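Local coordinates for protein histidinol-phosphatase (Listeria monocytogenes serotype 4b str. H7858, PDB 6NLR) that probably hydrolyses histidinol phosphate to histidinol and phosphate in histidine biosynthesis, using a trinuclear metal centre in a PHP domain, at residues Leu120-Leu125 / Glu161-Ser166; Ile98-Phe103 / Gly129-Ile134; Gly180-Cys185 / Glu205-Ile210; Gly144-Tyr149 / Glu153-Ala158. All blocks are in the same frame, centred on the assembly; numbering follows the deposited sequence.

The four contacts lie in one barrel-like PHP domain. Contacts 1 and 3 each pair a ligand-bearing segment, with His-123 or His-181, with an outer helix, and the two histidines meet at one manganese ion; contacts 2 and 4 lie further from the metals. Contact 1 is the hub: its centre is about 9 Å from those of contacts 2 and 3 and about 13 Å from that of contact 4. It shares helix 152-168 with contact 4. Along the chain contacts 1 and 2 interleave, contact 4 falls between the two halves of contact 1, and contact 3 follows them all. Contact 2 continues the mixed sheet at its edge strand 130-133, and contact 4 packs against Leu-125 of strand 117-127.

Contact 1 of 4, residues Leu120-Leu125 / Glu161-Ser166; sequences LSLHFL and EGVKQS. With MN (manganese (II) ion), chain E.
Leu-122 lays its CD2 methyl on the backbone of helix 152-168, where Gly-162 has no side chain to hold it off. CD2 lies 3.7 Å from Gly-162 C and equally close to Val-163 N, so one branch of the leucine touches the turn of helix at its peptide link. This is the strand-against-outer-helix packing of the PHP domain, whose fold is related to the TIM barrel: Leu-120 and Leu-122 of strand 117-127 face the helix, Ser-121 and His-123 the metal side. With CG of Leu-122 anti to its backbone N (chi1 -176°), the branch reaches across to the helix, and CG2 of Val-163 flanks Leu-122 CD2 at 4.1 Å. Two residues earlier in the strand, Leu-120 reaches the next turn of the helix, its CD2 3.5 Å from Ser-166 O and a little further from Ser-166 CB.

Facing the other way, His-123 gives NE2 to a manganese ion at 2.1 Å. Glu-93 and His-181 share that metal, and ND1 of His-123 is hydrogen-bonded to Asp-95 OD1, which fixes the turn of the ring. Helix 201-217 adds a further layer, with Ile-210 packed on Val-163.

Polar groups at the interface are joined by water. A single water donates to Leu-120 O and to Ser-166 OG, tying strand to helix in an otherwise apolar seam. Ser-166 OG stands between its own backbone N and carbonyl carbon (chi1 80°), which turns it back along the helix to donate a short bond of 2.5 Å to a lone pair of Val-163 O, in the carbonyl plane.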
# COMPACT_ATOMS: atom_id res chain seq x y z
N LEU A 120 -1.22 5.36 -3.26
CA LEU A 120 -0.14 6.08 -2.57
C LEU A 120 0.01 5.46 -1.19
O LEU A 120 -0.97 5.49 -0.43
CB LEU A 120 -0.47 7.57 -2.49
CG LEU A 120 0.59 8.44 -1.83
CD1 LEU A 120 1.84 8.50 -2.68
CD2 LEU A 120 0.03 9.85 -1.59
N SER A 121 1.18 4.91 -0.91
CA SER A 121 1.47 4.09 0.29
C SER A 121 2.67 4.67 1.05
O SER A 121 3.68 5.02 0.42
CB SER A 121 1.74 2.67 -0.10
OG SER A 121 0.55 2.07 -0.55
N LEU A 122 2.56 4.68 2.37
CA LEU A 122 3.70 4.98 3.28
C LEU A 122 4.33 3.65 3.76
O LEU A 122 3.63 2.88 4.48
CB LEU A 122 3.18 5.83 4.43
CG LEU A 122 4.25 6.31 5.41
CD1 LEU A 122 5.15 7.35 4.75
CD2 LEU A 122 3.61 6.82 6.67
N HIS A 123 5.61 3.45 3.46
CA HIS A 123 6.37 2.22 3.83
C HIS A 123 7.62 2.55 4.66
O HIS A 123 8.18 1.61 5.25
CB HIS A 123 6.81 1.42 2.60
CG HIS A 123 5.69 0.89 1.75
ND1 HIS A 123 5.59 1.22 0.41
CD2 HIS A 123 4.65 0.09 2.02
CE1 HIS A 123 4.52 0.63 -0.11
NE2 HIS A 123 3.92 -0.04 0.86
N PHE A 124 8.06 3.81 4.68
CA PHE A 124 9.32 4.23 5.33
C PHE A 124 9.07 5.45 6.21
O PHE A 124 8.35 6.38 5.79
CB PHE A 124 10.38 4.56 4.28
CG PHE A 124 10.83 3.41 3.42
CD1 PHE A 124 11.83 2.55 3.86
CD2 PHE A 124 10.28 3.21 2.16
CE1 PHE A 124 12.25 1.50 3.06
CE2 PHE A 124 10.69 2.15 1.37
CZ PHE A 124 11.67 1.30 1.82
N LEU A 125 9.65 5.45 7.40
CA LEU A 125 9.69 6.60 8.33
C LEU A 125 11.13 6.87 8.70
O LEU A 125 11.96 5.95 8.65
CB LEU A 125 8.95 6.24 9.62
CG LEU A 125 7.45 6.29 9.58
CD1 LEU A 125 6.91 5.82 10.94
CD2 LEU A 125 6.99 7.70 9.25
N GLU A 161 1.03 10.39 11.29
CA GLU A 161 1.46 11.74 10.86
C GLU A 161 1.97 11.64 9.41
O GLU A 161 1.63 12.53 8.61
CB GLU A 161 2.53 12.33 11.79
CG GLU A 161 3.08 13.67 11.30
CD GLU A 161 2.03 14.77 11.11
OE1 GLU A 161 1.01 14.78 11.88
OE2 GLU A 161 2.20 15.60 10.17
N GLY A 162 2.73 10.58 9.08
CA GLY A 162 3.20 10.33 7.70
C GLY A 162 2.04 10.14 6.74
O GLY A 162 2.10 10.67 5.60
N VAL A 163 1.03 9.38 7.14
CA VAL A 163 -0.19 9.12 6.31
C VAL A 163 -0.87 10.46 6.03
O VAL A 163 -1.19 10.73 4.88
CB VAL A 163 -1.13 8.12 7.00
CG1 VAL A 163 -2.46 8.01 6.25
CG2 VAL A 163 -0.47 6.75 7.15
N LYS A 164 -1.05 11.28 7.07
CA LYS A 164 -1.67 12.61 6.97
C LYS A 164 -0.88 13.46 5.96
O LYS A 164 -1.51 14.10 5.09
CB LYS A 164 -1.75 13.24 8.36
CG LYS A 164 -2.36 14.64 8.41
CD LYS A 164 -2.55 15.12 9.83
CE LYS A 164 -3.21 16.48 9.93
NZ LYS A 164 -2.25 17.56 9.62
N GLN A 165 0.44 13.50 6.07
CA GLN A 165 1.32 14.22 5.12
C GLN A 165 1.10 13.70 3.69
O GLN A 165 1.04 14.53 2.76
CB GLN A 165 2.79 14.07 5.52
CG GLN A 165 3.18 14.95 6.70
CD GLN A 165 4.64 14.72 7.03
OE1 GLN A 165 5.09 13.59 7.18
NE2 GLN A 165 5.39 15.79 7.08
N SER A 166 0.99 12.38 3.50
CA SER A 166 0.75 11.78 2.16
C SER A 166 -0.58 12.32 1.58
O SER A 166 -0.64 12.63 0.37
CB SER A 166 0.79 10.27 2.19
OG SER A 166 -0.42 9.70 2.68
MN MN E . 2.43 -1.42 0.39
O HOH W 1 -0.73 6.97 2.15
O HOH W 2 2.86 -2.66 2.32
O HOH W 3 1.34 -2.69 -0.27

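Contact 2 of 4, residues Ile98-Phe103 / Gly129-Ile134; sequences IGYEDF and GGFRSI. Unlike the reference sequence in segment 129-134: Ile-134 (reference Leu).
Ile-98 and Phe-131 bring the two backbones nearest, yet their CA atoms are still 9.3 Å apart, so the gap is bridged by side chains and one carbonyl. Past Ile-98 the chain bends through Gly-99, at positive phi (87°), and Tyr-100 occupies the N-cap position of helix 101-111. Facing it, Gly-129 and Gly-130 turn the chain into the short strand 130-133, with Phe-131 as the residue that points across.

Phe-131 carries the contact. Its CG is anti to the carbonyl carbon (chi1 -77°), and the far end of the ring thereby reaches the carbonyl of Ile-98, just before the bend. Phe-131 CZ comes within 3.3 Å of Ile-98 O, an oblique approach. Beside it, Phe-131 CE1 lies 4.4 Å from Ile-98 CB.

The strand that presents this ring is an edge strand of the mixed sheet, joined to strand 117-127 as a beta hairpin: Arg-132 pairs with Leu-125 and Ile-134 with His-123, the latter a manganese ligand. The loop it meets follows strand 87-95, on the way from a strand to the next helix of the barrel-like PHP domain. Phe-47 also meets the Phe-131 ring, and Ile-98 rests on Leu-122 and Leu-125.

Tyr-100 completes the patch near the surface. Its CE1 is 3.8 Å from Phe-131 CE2, and the two rings slant across each other without stacking: the phenylalanine atom sits at the edge of the tyrosine ring, close to its plane. The side chain of Tyr-100 also touches Asn-50, whose backbone pairs with Phe-131.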
# COMPACT_ATOMS: atom_id res chain seq x y z
N ILE A 98 8.88 10.92 2.62
CA ILE A 98 8.90 12.17 3.43
C ILE A 98 10.19 12.93 3.11
O ILE A 98 11.28 12.33 3.19
CB ILE A 98 8.77 11.82 4.93
CG1 ILE A 98 7.41 11.19 5.23
CG2 ILE A 98 9.03 13.05 5.80
CD1 ILE A 98 7.39 10.34 6.46
N GLY A 99 10.05 14.18 2.65
CA GLY A 99 11.17 15.05 2.27
C GLY A 99 11.58 14.86 0.82
O GLY A 99 12.50 15.57 0.41
N TYR A 100 10.96 13.96 0.05
CA TYR A 100 11.31 13.73 -1.38
C TYR A 100 10.10 13.95 -2.30
O TYR A 100 10.00 13.27 -3.36
CB TYR A 100 11.93 12.34 -1.54
CG TYR A 100 13.26 12.21 -0.84
CD1 TYR A 100 13.31 11.95 0.52
CD2 TYR A 100 14.45 12.38 -1.52
CE1 TYR A 100 14.51 11.85 1.18
CE2 TYR A 100 15.67 12.27 -0.87
CZ TYR A 100 15.69 12.01 0.49
OH TYR A 100 16.87 11.92 1.16
N GLU A 101 9.19 14.87 -1.95
CA GLU A 101 7.99 15.19 -2.76
C GLU A 101 8.40 15.60 -4.17
O GLU A 101 7.70 15.23 -5.12
CB GLU A 101 7.14 16.26 -2.07
CG GLU A 101 6.46 15.74 -0.83
CD GLU A 101 5.44 16.66 -0.18
OE1 GLU A 101 5.31 17.85 -0.63
OE2 GLU A 101 4.78 16.19 0.78
N ASP A 102 9.50 16.34 -4.33
CA ASP A 102 9.96 16.79 -5.67
C ASP A 102 10.23 15.56 -6.54
O ASP A 102 9.78 15.56 -7.70
CB ASP A 102 11.20 17.71 -5.61
CG ASP A 102 10.93 19.06 -4.97
OD1 ASP A 102 9.75 19.35 -4.69
OD2 ASP A 102 11.91 19.82 -4.74
N PHE A 103 10.95 14.57 -6.03
CA PHE A 103 11.24 13.32 -6.79
C PHE A 103 9.90 12.69 -7.19
O PHE A 103 9.71 12.34 -8.35
CB PHE A 103 12.08 12.32 -5.99
CG PHE A 103 12.03 10.93 -6.58
CD1 PHE A 103 12.82 10.59 -7.67
CD2 PHE A 103 11.12 10.00 -6.11
CE1 PHE A 103 12.73 9.33 -8.24
CE2 PHE A 103 11.03 8.73 -6.68
CZ PHE A 103 11.83 8.41 -7.75
N GLY A 129 19.30 5.84 12.57
CA GLY A 129 20.38 5.81 11.57
C GLY A 129 19.96 6.32 10.21
O GLY A 129 20.83 6.37 9.31
N GLY A 130 18.67 6.67 10.03
CA GLY A 130 18.13 7.17 8.75
C GLY A 130 16.74 6.63 8.53
O GLY A 130 16.09 6.21 9.53
N PHE A 131 16.29 6.58 7.27
CA PHE A 131 14.95 6.06 6.94
C PHE A 131 14.93 4.56 7.21
O PHE A 131 15.94 3.86 6.95
CB PHE A 131 14.54 6.40 5.50
CG PHE A 131 14.10 7.82 5.33
CD1 PHE A 131 12.85 8.22 5.79
CD2 PHE A 131 14.93 8.75 4.72
CE1 PHE A 131 12.44 9.53 5.63
CE2 PHE A 131 14.51 10.06 4.57
CZ PHE A 131 13.28 10.45 5.04
N ARG A 132 13.82 4.10 7.76
CA ARG A 132 13.62 2.72 8.23
C ARG A 132 12.28 2.21 7.70
O ARG A 132 11.35 3.00 7.46
CB ARG A 132 13.65 2.64 9.75
CG ARG A 132 14.96 3.06 10.39
CD ARG A 132 16.14 2.21 9.99
NE ARG A 132 15.98 0.83 10.44
CZ ARG A 132 16.65 0.26 11.43
NH1 ARG A 132 17.55 0.93 12.14
NH2 ARG A 132 16.40 -1.00 11.73
N SER A 133 12.22 0.91 7.49
CA SER A 133 11.03 0.23 6.92
C SER A 133 10.00 -0.02 8.02
O SER A 133 10.37 -0.51 9.09
CB SER A 133 11.44 -1.06 6.27
OG SER A 133 10.30 -1.78 5.84
N ILE A 134 8.74 0.25 7.72
CA ILE A 134 7.56 -0.04 8.57
C ILE A 134 7.23 -1.54 8.49
O ILE A 134 6.73 -2.08 9.49
CB ILE A 134 6.36 0.82 8.11
CG1 ILE A 134 6.63 2.30 8.38
CG2 ILE A 134 5.06 0.34 8.75
CD1 ILE A 134 5.80 3.24 7.55

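Contact 3 of 4, residues Gly180-Cys185 / Glu205-Ile210; sequences GHISLC and EKFRVI. With MN (manganese (II) ion), chain E.
Phe-207 (chi1 -89°) swings its ring from helix 201-217 to the backbone carbonyl of Ile-182. Ile-182 in turn has CG1 between backbone N and carbonyl carbon (chi1 63°), a setting that brings its CD1 beside the ring. The phenyl group offers its edge: Ile-182 O lies near the ring plane, 3.6 Å from Phe-207 CE1, where the slightly positive rim of an aromatic ring probably suits a carbonyl oxygen. CD1 of Ile-182 approaches the same Phe-207 CE1 at 4.3 Å, and Ser-183 CB lies at the edge too, 4.3 Å from Phe-207 CZ. Leu-160 of helix 152-168 also packs on Phe-207.

On the outward side of the helix, Arg-208 NH2 donates to Glu-205 OE1 at 2.6 Å in a salt bridge tilted from the guanidinium plane, with Glu-201 as a second partner.

The residue just before the packed ones, His-181, takes a positive phi and is the metal ligand. Leu-184 CD1 covers one face of its imidazole, 4.1 Å above the plane, while Asp-222 accepts a hydrogen bond from the His-181 backbone N. NE2 of His-181 meets manganese at 2.1 Å; with Glu-93 and His-123 it binds this ion, in the multinuclear metal site of a PHP-type phosphatase.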
# COMPACT_ATOMS: atom_id res chain seq x y z
N GLY A 180 -2.99 3.73 0.37
CA GLY A 180 -2.67 2.34 0.63
C GLY A 180 -2.69 1.97 2.11
O GLY A 180 -2.21 2.76 2.93
N HIS A 181 -3.23 0.79 2.41
CA HIS A 181 -3.21 0.11 3.74
C HIS A 181 -2.91 1.07 4.90
O HIS A 181 -1.81 0.97 5.46
CB HIS A 181 -2.22 -1.07 3.70
CG HIS A 181 -0.92 -0.79 3.01
ND1 HIS A 181 -0.12 0.29 3.36
CD2 HIS A 181 -0.27 -1.46 2.02
CE1 HIS A 181 0.98 0.27 2.60
NE2 HIS A 181 0.92 -0.79 1.76
N ILE A 182 -3.87 1.91 5.33
CA ILE A 182 -3.57 3.04 6.26
C ILE A 182 -3.46 2.61 7.74
O ILE A 182 -3.52 3.50 8.60
CB ILE A 182 -4.56 4.20 6.13
CG1 ILE A 182 -5.99 3.80 6.49
CG2 ILE A 182 -4.45 4.84 4.75
CD1 ILE A 182 -6.88 5.00 6.82
N SER A 183 -3.26 1.33 8.06
CA SER A 183 -2.91 0.91 9.44
C SER A 183 -1.72 -0.06 9.38
O SER A 183 -1.70 -1.04 10.18
CB SER A 183 -4.10 0.30 10.15
OG SER A 183 -4.56 -0.85 9.45
N LEU A 184 -0.77 0.20 8.49
CA LEU A 184 0.40 -0.70 8.25
C LEU A 184 1.27 -0.77 9.52
O LEU A 184 2.04 -1.72 9.65
CB LEU A 184 1.23 -0.22 7.06
CG LEU A 184 2.30 -1.21 6.58
CD1 LEU A 184 1.65 -2.43 5.93
CD2 LEU A 184 3.24 -0.54 5.59
N CYS A 185 1.14 0.20 10.42
CA CYS A 185 1.77 0.21 11.77
C CYS A 185 1.29 -0.99 12.61
O CYS A 185 1.93 -1.23 13.66
CB CYS A 185 1.49 1.52 12.49
SG CYS A 185 -0.28 1.90 12.72
N GLU A 205 -8.19 9.90 17.56
CA GLU A 205 -8.38 11.28 17.12
C GLU A 205 -7.59 11.53 15.82
O GLU A 205 -8.13 12.17 14.90
CB GLU A 205 -7.93 12.25 18.22
CG GLU A 205 -8.07 13.72 17.85
CD GLU A 205 -9.46 14.19 17.38
OE1 GLU A 205 -10.47 13.55 17.77
OE2 GLU A 205 -9.53 15.19 16.64
N LYS A 206 -6.37 10.99 15.74
CA LYS A 206 -5.53 11.09 14.53
C LYS A 206 -6.24 10.41 13.35
O LYS A 206 -6.20 10.97 12.23
CB LYS A 206 -4.13 10.52 14.79
CG LYS A 206 -3.03 11.56 14.88
CD LYS A 206 -2.48 12.01 13.53
CE LYS A 206 -1.15 12.76 13.63
NZ LYS A 206 -0.20 12.09 14.56
N PHE A 207 -6.84 9.24 13.56
CA PHE A 207 -7.62 8.56 12.49
C PHE A 207 -8.80 9.46 12.06
O PHE A 207 -9.06 9.56 10.86
CB PHE A 207 -8.08 7.17 12.92
CG PHE A 207 -7.10 6.07 12.63
CD1 PHE A 207 -6.74 5.75 11.32
CD2 PHE A 207 -6.59 5.29 13.65
CE1 PHE A 207 -5.88 4.69 11.04
CE2 PHE A 207 -5.73 4.23 13.38
CZ PHE A 207 -5.38 3.93 12.08
N ARG A 208 -9.48 10.12 12.99
CA ARG A 208 -10.66 10.96 12.66
C ARG A 208 -10.20 12.13 11.79
O ARG A 208 -10.89 12.42 10.79
CB ARG A 208 -11.38 11.46 13.92
CG ARG A 208 -12.25 10.38 14.55
CD ARG A 208 -13.27 10.87 15.56
NE ARG A 208 -12.57 11.45 16.70
CZ ARG A 208 -12.21 10.78 17.81
NH1 ARG A 208 -12.48 9.49 17.96
NH2 ARG A 208 -11.55 11.42 18.77
N VAL A 209 -9.07 12.74 12.14
CA VAL A 209 -8.50 13.89 11.37
C VAL A 209 -8.16 13.39 9.96
O VAL A 209 -8.55 14.07 8.98
CB VAL A 209 -7.27 14.49 12.10
CG1 VAL A 209 -6.45 15.41 11.20
CG2 VAL A 209 -7.71 15.25 13.35
N ILE A 210 -7.49 12.24 9.86
CA ILE A 210 -7.10 11.63 8.55
C ILE A 210 -8.35 11.36 7.72
O ILE A 210 -8.34 11.74 6.52
CB ILE A 210 -6.25 10.36 8.75
CG1 ILE A 210 -4.82 10.72 9.15
CG2 ILE A 210 -6.29 9.46 7.53
CD1 ILE A 210 -4.05 9.54 9.70
MN MN E . 2.43 -1.42 0.39
O HOH W 2 2.86 -2.66 2.32
O HOH W 3 1.34 -2.69 -0.27

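Contact 4 of 4, residues Gly144-Tyr149 / Glu153-Ala158; sequences GIVQFY and EQAQLA
Tyr-149 and Ala-158 supply the CH-pi part of the contact. The Ala-158 methyl sits over the middle of the tyrosine ring, its CB 3.6 Å from the centroid and only 10° off the normal. On the opposite face lies Phe-148 CD2, so the phenol is sandwiched between its own neighbour and the second helix. Its hydroxyl makes a weak hydrogen bond to Glu-126 O.

Plain apolar packing is centred on Ala-155, whose small side chain lets the backbones close to 5.3 Å between its CA and that of Val-146. Its CB touches Ile-145 CG2 at 3.9 Å and, slightly further off, Val-146 CG2, so two branched residues grip one methyl. Ile-145 also reaches inward to Ile-134 and Leu-125, linking the pair to the sheet.

The remaining contacts involve backbone atoms. Tyr-149 O is pressed against Gln-154 CB at 3.1 Å, a tight approach near the connection. The bend at chi2 of Gln-154 (97°) carries the amide end away from the tyrosine, and Tyr-149 CB comes within 3.9 Å of Gln-154 C and of Ala-155 N.

The axes of the two helix segments pass 8.1 Å apart and cross at 105°. Two consecutive helices, 138-149 and 152-168, joined by a very short link and packed crosswise in this way resemble an alpha-alpha corner, here at the outside of the PHP domain.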
# COMPACT_ATOMS: atom_id res chain seq x y z
N GLY A 144 14.32 -0.16 14.43
CA GLY A 144 14.39 1.03 13.57
C GLY A 144 13.41 2.11 13.99
O GLY A 144 13.75 3.30 13.86
N ILE A 145 12.20 1.71 14.37
CA ILE A 145 11.04 2.66 14.49
C ILE A 145 10.47 2.64 15.91
O ILE A 145 10.42 3.72 16.53
CB ILE A 145 10.01 2.38 13.39
CG1 ILE A 145 10.56 2.86 12.05
CG2 ILE A 145 8.66 3.02 13.73
CD1 ILE A 145 9.78 2.39 10.83
N VAL A 146 10.11 1.48 16.45
CA VAL A 146 9.41 1.46 17.77
C VAL A 146 10.34 2.05 18.84
O VAL A 146 9.91 2.98 19.58
CB VAL A 146 8.90 0.05 18.12
CG1 VAL A 146 8.30 0.04 19.52
CG2 VAL A 146 7.88 -0.42 17.07
N GLN A 147 11.56 1.54 18.94
CA GLN A 147 12.55 2.02 19.93
C GLN A 147 12.89 3.49 19.65
O GLN A 147 13.09 4.23 20.61
CB GLN A 147 13.77 1.10 19.92
CG GLN A 147 13.51 -0.21 20.65
CD GLN A 147 14.71 -1.12 20.65
OE1 GLN A 147 14.77 -2.11 21.37
NE2 GLN A 147 15.72 -0.75 19.88
N PHE A 148 12.94 3.90 18.38
CA PHE A 148 13.28 5.30 18.00
C PHE A 148 12.21 6.25 18.54
O PHE A 148 12.60 7.30 19.12
CB PHE A 148 13.43 5.44 16.49
CG PHE A 148 13.87 6.80 16.01
CD1 PHE A 148 15.20 7.17 16.05
CD2 PHE A 148 12.95 7.68 15.47
CE1 PHE A 148 15.59 8.42 15.58
CE2 PHE A 148 13.34 8.93 15.00
CZ PHE A 148 14.66 9.30 15.06
N TYR A 149 10.91 5.91 18.36
CA TYR A 149 9.77 6.81 18.71
C TYR A 149 9.39 6.66 20.18
O TYR A 149 8.75 7.58 20.68
CB TYR A 149 8.62 6.63 17.72
CG TYR A 149 8.93 7.26 16.38
CD1 TYR A 149 8.98 8.64 16.23
CD2 TYR A 149 9.24 6.48 15.30
CE1 TYR A 149 9.31 9.21 15.01
CE2 TYR A 149 9.54 7.03 14.06
CZ TYR A 149 9.58 8.40 13.92
OH TYR A 149 9.92 8.93 12.71
N GLU A 153 2.82 2.71 20.56
CA GLU A 153 1.83 3.80 20.36
C GLU A 153 2.52 5.01 19.71
O GLU A 153 1.93 5.64 18.79
CB GLU A 153 1.14 4.18 21.68
CG GLU A 153 0.16 5.31 21.46
CD GLU A 153 -0.56 5.87 22.67
OE1 GLU A 153 -0.36 5.32 23.77
OE2 GLU A 153 -1.35 6.83 22.48
N GLN A 154 3.70 5.38 20.21
CA GLN A 154 4.47 6.52 19.63
C GLN A 154 4.76 6.22 18.14
O GLN A 154 4.67 7.15 17.33
CB GLN A 154 5.73 6.77 20.44
CG GLN A 154 5.46 7.31 21.84
CD GLN A 154 5.47 6.22 22.89
OE1 GLN A 154 5.06 5.10 22.66
NE2 GLN A 154 5.99 6.53 24.07
N ALA A 155 5.06 4.97 17.80
CA ALA A 155 5.27 4.52 16.40
C ALA A 155 3.98 4.67 15.60
O ALA A 155 4.08 5.16 14.44
CB ALA A 155 5.79 3.11 16.36
N GLN A 156 2.83 4.31 16.19
CA GLN A 156 1.50 4.45 15.53
C GLN A 156 1.31 5.93 15.17
O GLN A 156 0.89 6.25 14.03
CB GLN A 156 0.33 4.03 16.43
CG GLN A 156 0.19 2.54 16.63
CD GLN A 156 -0.86 2.21 17.67
OE1 GLN A 156 -0.87 2.76 18.77
NE2 GLN A 156 -1.75 1.29 17.33
N LEU A 157 1.59 6.81 16.13
CA LEU A 157 1.29 8.25 15.94
C LEU A 157 2.26 8.85 14.91
O LEU A 157 1.81 9.68 14.09
CB LEU A 157 1.35 8.96 17.29
CG LEU A 157 0.22 8.58 18.24
CD1 LEU A 157 0.49 9.02 19.66
CD2 LEU A 157 -1.07 9.18 17.73
N ALA A 158 3.53 8.43 14.90
CA ALA A 158 4.49 8.90 13.88
C ALA A 158 4.05 8.40 12.49
O ALA A 158 4.10 9.16 11.51
CB ALA A 158 5.86 8.43 14.22